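Local coordinates for homoserine dehydrogenase (Thermoplasma acidophilum, PDB 3ING), which probably catalyses the NADPH-dependent reduction of aspartate semialdehyde to homoserine, a shared step on the way to threonine and methionine, at residues V40-Y46 with R66-F72. Numbering follows the deposited sequence.
Sequences VSDSRSY and RISDRAF. With NDP (NADPH dihydro-nicotinamide-adenine-dinucleotide phosphate), chain C.
Ser45 OG is gripped from both segments: it accepts from Ser68 N at 3.0 Å, more weakly from Ile67 N, and donates to Asp42 OD1. That same carboxylate oxygen takes the amide of Arg44, closing an Asx turn, and that of Ser45, an Asx motif, while Asp42 OD2 receives Ile67 N at 3.0 Å from above the carboxylate plane and forms a salt bridge with Lys61. Replacing Asp42 by an alanine would probably leave the turn amides without their acceptor, weaken the hold on Ile67 N and Ser45 OG, and cost Lys61 its carboxylate partner. The turn presents Ser43, whose OG lies 2.6 Å from O1X of the NADPH 2'-phosphate; the loop after the second strand commonly binds this group in NADP-dependent Rossmann domains. Backbone bonds Phe72 N to Arg44 O (2.9 Å) and Tyr46 N to Arg70 O bracket the single bridge between Ser45 and Ala71. With CG anti to the backbone N (chi1 -177°), Phe72 lays one ring face over Ser41 CB (CH-pi, 3.9 Å to the centroid). Ser68 OG donates to Tyr46 O (2.7 Å). Beneath, Ile67 packs on Val40 and on Ile57 of helix 54-64, fastening the loop before strand 85-88 to the end of strand 34-41.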
ATOM      1  N   VAL A  40     -28.170  11.577   1.505  1.00 19.78           N
ATOM      2  CA  VAL A  40     -27.516  11.279   2.782  1.00 21.39           C
ATOM      3  C   VAL A  40     -28.547  10.927   3.824  1.00 23.35           C
ATOM      4  O   VAL A  40     -29.585  11.574   3.888  1.00 23.09           O
ATOM      5  CB  VAL A  40     -26.619  12.465   3.282  1.00 25.78           C
ATOM      6  CG1 VAL A  40     -27.416  13.737   3.437  1.00 29.56           C
ATOM      7  CG2 VAL A  40     -25.928  12.101   4.580  1.00 23.49           C
ATOM      8  N   SER A  41     -28.266   9.899   4.626  1.00 21.72           N
ATOM      9  CA  SER A  41     -29.144   9.506   5.747  1.00 22.03           C
ATOM     10  C   SER A  41     -28.483   9.183   7.122  1.00 24.52           C
ATOM     11  O   SER A  41     -27.326   8.972   7.215  1.00 21.92           O
ATOM     12  CB  SER A  41     -29.957   8.260   5.365  1.00 18.89           C
ATOM     13  OG  SER A  41     -29.078   7.168   5.019  1.00 22.41           O
ATOM     14  N   ASP A  42     -29.335   9.236   8.182  1.00 25.66           N
ATOM     15  CA  ASP A  42     -29.093   8.626   9.444  1.00 24.59           C
ATOM     16  C   ASP A  42     -30.337   7.740   9.693  1.00 25.04           C
ATOM     17  O   ASP A  42     -31.102   7.491   8.775  1.00 23.62           O
ATOM     18  CB  ASP A  42     -28.827   9.641  10.560  1.00 22.24           C
ATOM     19  CG  ASP A  42     -29.981  10.597  10.819  1.00 24.26           C
ATOM     20  OD1 ASP A  42     -31.171  10.270  10.590  1.00 22.42           O
ATOM     21  OD2 ASP A  42     -29.671  11.675  11.352  1.00 22.40           O
ATOM     22  N   SER A  43     -30.517   7.232  10.901  1.00 24.85           N
ATOM     23  CA  SER A  43     -31.574   6.243  11.118  1.00 23.89           C
ATOM     24  C   SER A  43     -32.957   6.843  11.016  1.00 28.03           C
ATOM     25  O   SER A  43     -33.915   6.124  10.730  1.00 27.52           O
ATOM     26  CB  SER A  43     -31.418   5.573  12.483  1.00 24.03           C
ATOM     27  OG  SER A  43     -31.507   6.533  13.520  1.00 26.97           O
ATOM     28  N   ARG A  44     -33.066   8.147  11.245  1.00 25.98           N
ATOM     29  CA  ARG A  44     -34.374   8.801  11.284  1.00 29.57           C
ATOM     30  C   ARG A  44     -34.697   9.785  10.180  1.00 27.84           C
ATOM     31  O   ARG A  44     -35.864  10.032   9.932  1.00 25.46           O
ATOM     32  CB  ARG A  44     -34.472   9.578  12.587  1.00 31.77           C
ATOM     33  CG  ARG A  44     -34.438   8.718  13.826  1.00 34.12           C
ATOM     34  CD  ARG A  44     -34.523   9.598  15.065  1.00 48.26           C
ATOM     35  NE  ARG A  44     -33.259  10.289  15.346  1.00 52.68           N
ATOM     36  CZ  ARG A  44     -33.116  11.318  16.189  1.00 55.34           C
ATOM     37  NH1 ARG A  44     -34.149  11.811  16.872  1.00 56.15           N
ATOM     38  NH2 ARG A  44     -31.917  11.860  16.359  1.00 58.92           N
ATOM     39  N   SER A  45     -33.682  10.382   9.552  1.00 26.49           N
ATOM     40  CA  SER A  45     -33.890  11.478   8.570  1.00 23.08           C
ATOM     41  C   SER A  45     -32.986  11.354   7.337  1.00 26.55           C
ATOM     42  O   SER A  45     -32.056  10.518   7.274  1.00 26.34           O
ATOM     43  CB  SER A  45     -33.629  12.847   9.227  1.00 23.81           C
ATOM     44  OG  SER A  45     -32.276  12.984   9.675  1.00 24.25           O
ATOM     45  N   TYR A  46     -33.287  12.155   6.325  1.00 23.37           N
ATOM     46  CA  TYR A  46     -32.442  12.176   5.134  1.00 24.84           C
ATOM     47  C   TYR A  46     -32.539  13.497   4.405  1.00 24.27           C
ATOM     48  O   TYR A  46     -33.442  14.322   4.669  1.00 20.20           O
ATOM     49  CB  TYR A  46     -32.797  11.027   4.180  1.00 24.04           C
ATOM     50  CG  TYR A  46     -34.052  11.258   3.370  1.00 23.54           C
ATOM     51  CD1 TYR A  46     -35.299  11.039   3.930  1.00 21.36           C
ATOM     52  CD2 TYR A  46     -33.991  11.635   2.037  1.00 22.47           C
ATOM     53  CE1 TYR A  46     -36.448  11.238   3.227  1.00 29.35           C
ATOM     54  CE2 TYR A  46     -35.157  11.821   1.296  1.00 29.02           C
ATOM     55  CZ  TYR A  46     -36.384  11.633   1.916  1.00 28.26           C
ATOM     56  OH  TYR A  46     -37.560  11.785   1.250  1.00 29.50           O
ATOM     57  N   ARG A  66     -29.501  15.189  14.098  1.00 26.54           N
ATOM     58  CA  ARG A  66     -30.245  14.698  12.935  1.00 28.36           C
ATOM     59  C   ARG A  66     -29.770  15.343  11.640  1.00 29.20           C
ATOM     60  O   ARG A  66     -29.317  16.481  11.620  1.00 29.01           O
ATOM     61  CB  ARG A  66     -31.722  14.969  13.062  1.00 32.08           C
ATOM     62  CG  ARG A  66     -32.393  14.113  14.058  1.00 39.61           C
ATOM     63  CD  ARG A  66     -33.872  14.450  14.127  1.00 59.03           C
ATOM     64  NE  ARG A  66     -34.151  15.893  14.038  1.00 68.87           N
ATOM     65  CZ  ARG A  66     -34.001  16.789  15.026  1.00 70.82           C
ATOM     66  NH1 ARG A  66     -33.526  16.449  16.231  1.00 70.89           N
ATOM     67  NH2 ARG A  66     -34.309  18.055  14.797  1.00 59.65           N
ATOM     68  N   ILE A  67     -29.880  14.589  10.555  1.00 28.46           N
ATOM     69  CA  ILE A  67     -29.481  15.075   9.247  1.00 27.54           C
ATOM     70  C   ILE A  67     -30.431  16.125   8.761  1.00 29.89           C
ATOM     71  O   ILE A  67     -30.015  17.123   8.148  1.00 30.74           O
ATOM     72  CB  ILE A  67     -29.459  13.931   8.218  1.00 27.18           C
ATOM     73  CG1 ILE A  67     -28.245  13.048   8.521  1.00 22.54           C
ATOM     74  CG2 ILE A  67     -29.440  14.487   6.755  1.00 19.34           C
ATOM     75  CD1 ILE A  67     -26.935  13.746   8.229  1.00 18.44           C
ATOM     76  N   SER A  68     -31.702  15.891   9.009  1.00 30.21           N
ATOM     77  CA  SER A  68     -32.730  16.811   8.583  1.00 31.37           C
ATOM     78  C   SER A  68     -33.978  16.561   9.379  1.00 35.53           C
ATOM     79  O   SER A  68     -34.019  15.673  10.236  1.00 35.87           O
ATOM     80  CB  SER A  68     -33.065  16.586   7.121  1.00 33.26           C
ATOM     81  OG  SER A  68     -34.004  15.533   6.975  1.00 28.88           O
ATOM     82  N   ASP A  69     -35.025  17.308   9.058  1.00 36.21           N
ATOM     83  CA  ASP A  69     -36.292  17.142   9.727  1.00 40.04           C
ATOM     84  C   ASP A  69     -37.269  16.515   8.759  1.00 38.30           C
ATOM     85  O   ASP A  69     -38.448  16.828   8.776  1.00 38.16           O
ATOM     86  CB  ASP A  69     -36.775  18.497  10.261  1.00 42.25           C
ATOM     87  CG  ASP A  69     -35.844  19.053  11.359  1.00 52.50           C
ATOM     88  OD1 ASP A  69     -36.069  18.690  12.547  1.00 56.42           O
ATOM     89  OD2 ASP A  69     -34.904  19.836  11.026  1.00 52.38           O
ATOM     90  N   ARG A  70     -36.740  15.604   7.951  1.00 37.46           N
ATOM     91  CA  ARG A  70     -37.449  14.892   6.887  1.00 37.38           C
ATOM     92  C   ARG A  70     -37.271  13.360   7.045  1.00 38.14           C
ATOM     93  O   ARG A  70     -36.195  12.787   6.741  1.00 34.77           O
ATOM     94  CB  ARG A  70     -36.868  15.390   5.578  1.00 38.84           C
ATOM     95  CG  ARG A  70     -37.358  14.788   4.308  1.00 41.56           C
ATOM     96  CD  ARG A  70     -36.982  15.786   3.225  1.00 51.12           C
ATOM     97  NE  ARG A  70     -36.677  15.200   1.924  1.00 56.74           N
ATOM     98  CZ  ARG A  70     -37.569  14.903   0.986  1.00 57.58           C
ATOM     99  NH1 ARG A  70     -38.879  15.100   1.191  1.00 60.74           N
ATOM    100  NH2 ARG A  70     -37.138  14.384  -0.166  1.00 60.28           N
ATOM    101  N   ALA A  71     -38.333  12.718   7.544  1.00 36.70           N
ATOM    102  CA  ALA A  71     -38.341  11.305   7.917  1.00 33.97           C
ATOM    103  C   ALA A  71     -37.851  10.343   6.841  1.00 34.58           C
ATOM    104  O   ALA A  71     -38.315  10.361   5.717  1.00 34.09           O
ATOM    105  CB  ALA A  71     -39.733  10.895   8.381  1.00 31.85           C
ATOM    106  N   PHE A  72     -36.946   9.453   7.250  1.00 35.93           N
ATOM    107  CA  PHE A  72     -36.359   8.430   6.391  1.00 36.08           C
ATOM    108  C   PHE A  72     -37.016   7.076   6.599  1.00 37.74           C
ATOM    109  O   PHE A  72     -37.032   6.568   7.711  1.00 37.33           O
ATOM    110  CB  PHE A  72     -34.879   8.310   6.737  1.00 35.66           C
ATOM    111  CG  PHE A  72     -34.110   7.325   5.882  1.00 31.35           C
ATOM    112  CD1 PHE A  72     -33.939   7.554   4.526  1.00 31.14           C
ATOM    113  CD2 PHE A  72     -33.527   6.201   6.443  1.00 33.85           C
ATOM    114  CE1 PHE A  72     -33.212   6.691   3.754  1.00 29.93           C
ATOM    115  CE2 PHE A  72     -32.789   5.328   5.665  1.00 29.00           C
ATOM    116  CZ  PHE A  72     -32.631   5.584   4.327  1.00 30.49           C
TER
HETATM  117  PA  NDP C 326     -22.460   4.713  14.334  1.00 23.13           P
HETATM  118  O1A NDP C 326     -21.709   5.804  14.984  1.00 20.48           O
HETATM  119  O2A NDP C 326     -23.400   3.953  15.192  1.00 20.11           O
HETATM  120  O5B NDP C 326     -23.310   5.282  13.091  1.00 21.40           O
HETATM  121  C5B NDP C 326     -24.230   4.536  12.321  1.00 22.01           C
HETATM  122  C4B NDP C 326     -25.021   5.458  11.407  1.00 22.11           C
HETATM  123  O4B NDP C 326     -26.012   4.757  10.701  1.00 23.09           O
HETATM  124  C3B NDP C 326     -25.807   6.514  12.196  1.00 20.62           C
HETATM  125  O3B NDP C 326     -26.041   7.669  11.405  1.00 21.58           O
HETATM  126  C2B NDP C 326     -27.097   5.822  12.477  1.00 19.44           C
HETATM  127  O2B NDP C 326     -28.173   6.681  12.731  1.00 24.11           O
HETATM  128  C1B NDP C 326     -27.309   5.150  11.146  1.00 18.91           C
HETATM  129  N9A NDP C 326     -28.170   3.975  11.174  1.00 23.58           N
HETATM  130  C8A NDP C 326     -28.386   3.045  12.153  1.00 26.33           C
HETATM  131  N7A NDP C 326     -29.241   2.101  11.647  1.00 23.13           N
HETATM  132  C5A NDP C 326     -29.542   2.436  10.383  1.00 26.50           C
HETATM  133  C6A NDP C 326     -30.370   1.820   9.469  1.00 28.98           C
HETATM  134  N6A NDP C 326     -30.770   0.565   9.660  1.00 41.16           N
HETATM  135  N1A NDP C 326     -30.453   2.415   8.261  1.00 25.79           N
HETATM  136  C2A NDP C 326     -29.812   3.595   7.944  1.00 29.38           C
HETATM  137  N3A NDP C 326     -28.974   4.224   8.845  1.00 27.05           N
HETATM  138  C4A NDP C 326     -28.870   3.603  10.056  1.00 22.86           C
HETATM  139  O3  NDP C 326     -21.436   3.688  13.639  1.00 14.44           O
HETATM  140  PN  NDP C 326     -19.936   4.014  13.159  1.00 19.47           P
HETATM  141  O1N NDP C 326     -19.025   3.971  14.342  1.00 22.62           O
HETATM  142  O2N NDP C 326     -20.009   5.243  12.310  1.00 19.22           O
HETATM  143  O5D NDP C 326     -19.567   2.729  12.237  1.00 21.32           O
HETATM  144  C5D NDP C 326     -20.267   2.657  10.995  1.00 22.36           C
HETATM  145  C4D NDP C 326     -19.838   1.392  10.257  1.00 23.30           C
HETATM  146  O4D NDP C 326     -18.450   1.480  10.030  1.00 22.88           O
HETATM  147  C3D NDP C 326     -20.046   0.123  11.040  1.00 20.76           C
HETATM  148  O3D NDP C 326     -20.604  -0.936  10.254  1.00 18.82           O
HETATM  149  C2D NDP C 326     -18.665  -0.219  11.567  1.00 20.15           C
HETATM  150  O2D NDP C 326     -18.489  -1.592  11.789  1.00 20.22           O
HETATM  151  C1D NDP C 326     -17.788   0.298  10.451  1.00 18.29           C
HETATM  152  N1N NDP C 326     -16.417   0.558  10.855  1.00 18.16           N
HETATM  153  C2N NDP C 326     -16.172   1.428  11.886  1.00 20.41           C
HETATM  154  C3N NDP C 326     -14.909   1.582  12.438  1.00 24.90           C
HETATM  155  C7N NDP C 326     -14.693   2.644  13.448  1.00 27.90           C
HETATM  156  O7N NDP C 326     -13.467   3.270  13.415  1.00 34.74           O
HETATM  157  N7N NDP C 326     -15.658   3.065  14.255  1.00 26.05           N
HETATM  158  C4N NDP C 326     -13.672   1.065  11.712  1.00 25.56           C
HETATM  159  C5N NDP C 326     -14.053   0.157  10.576  1.00 19.13           C
HETATM  160  C6N NDP C 326     -15.376  -0.040  10.189  1.00 17.90           C
HETATM  161  P2B NDP C 326     -28.143   7.827  13.852  1.00 35.51           P
HETATM  162  O1X NDP C 326     -29.588   8.246  13.834  1.00 36.04           O
HETATM  163  O2X NDP C 326     -27.060   8.911  13.574  1.00 27.68           O
HETATM  164  O3X NDP C 326     -27.788   7.092  15.106  1.00 20.80           O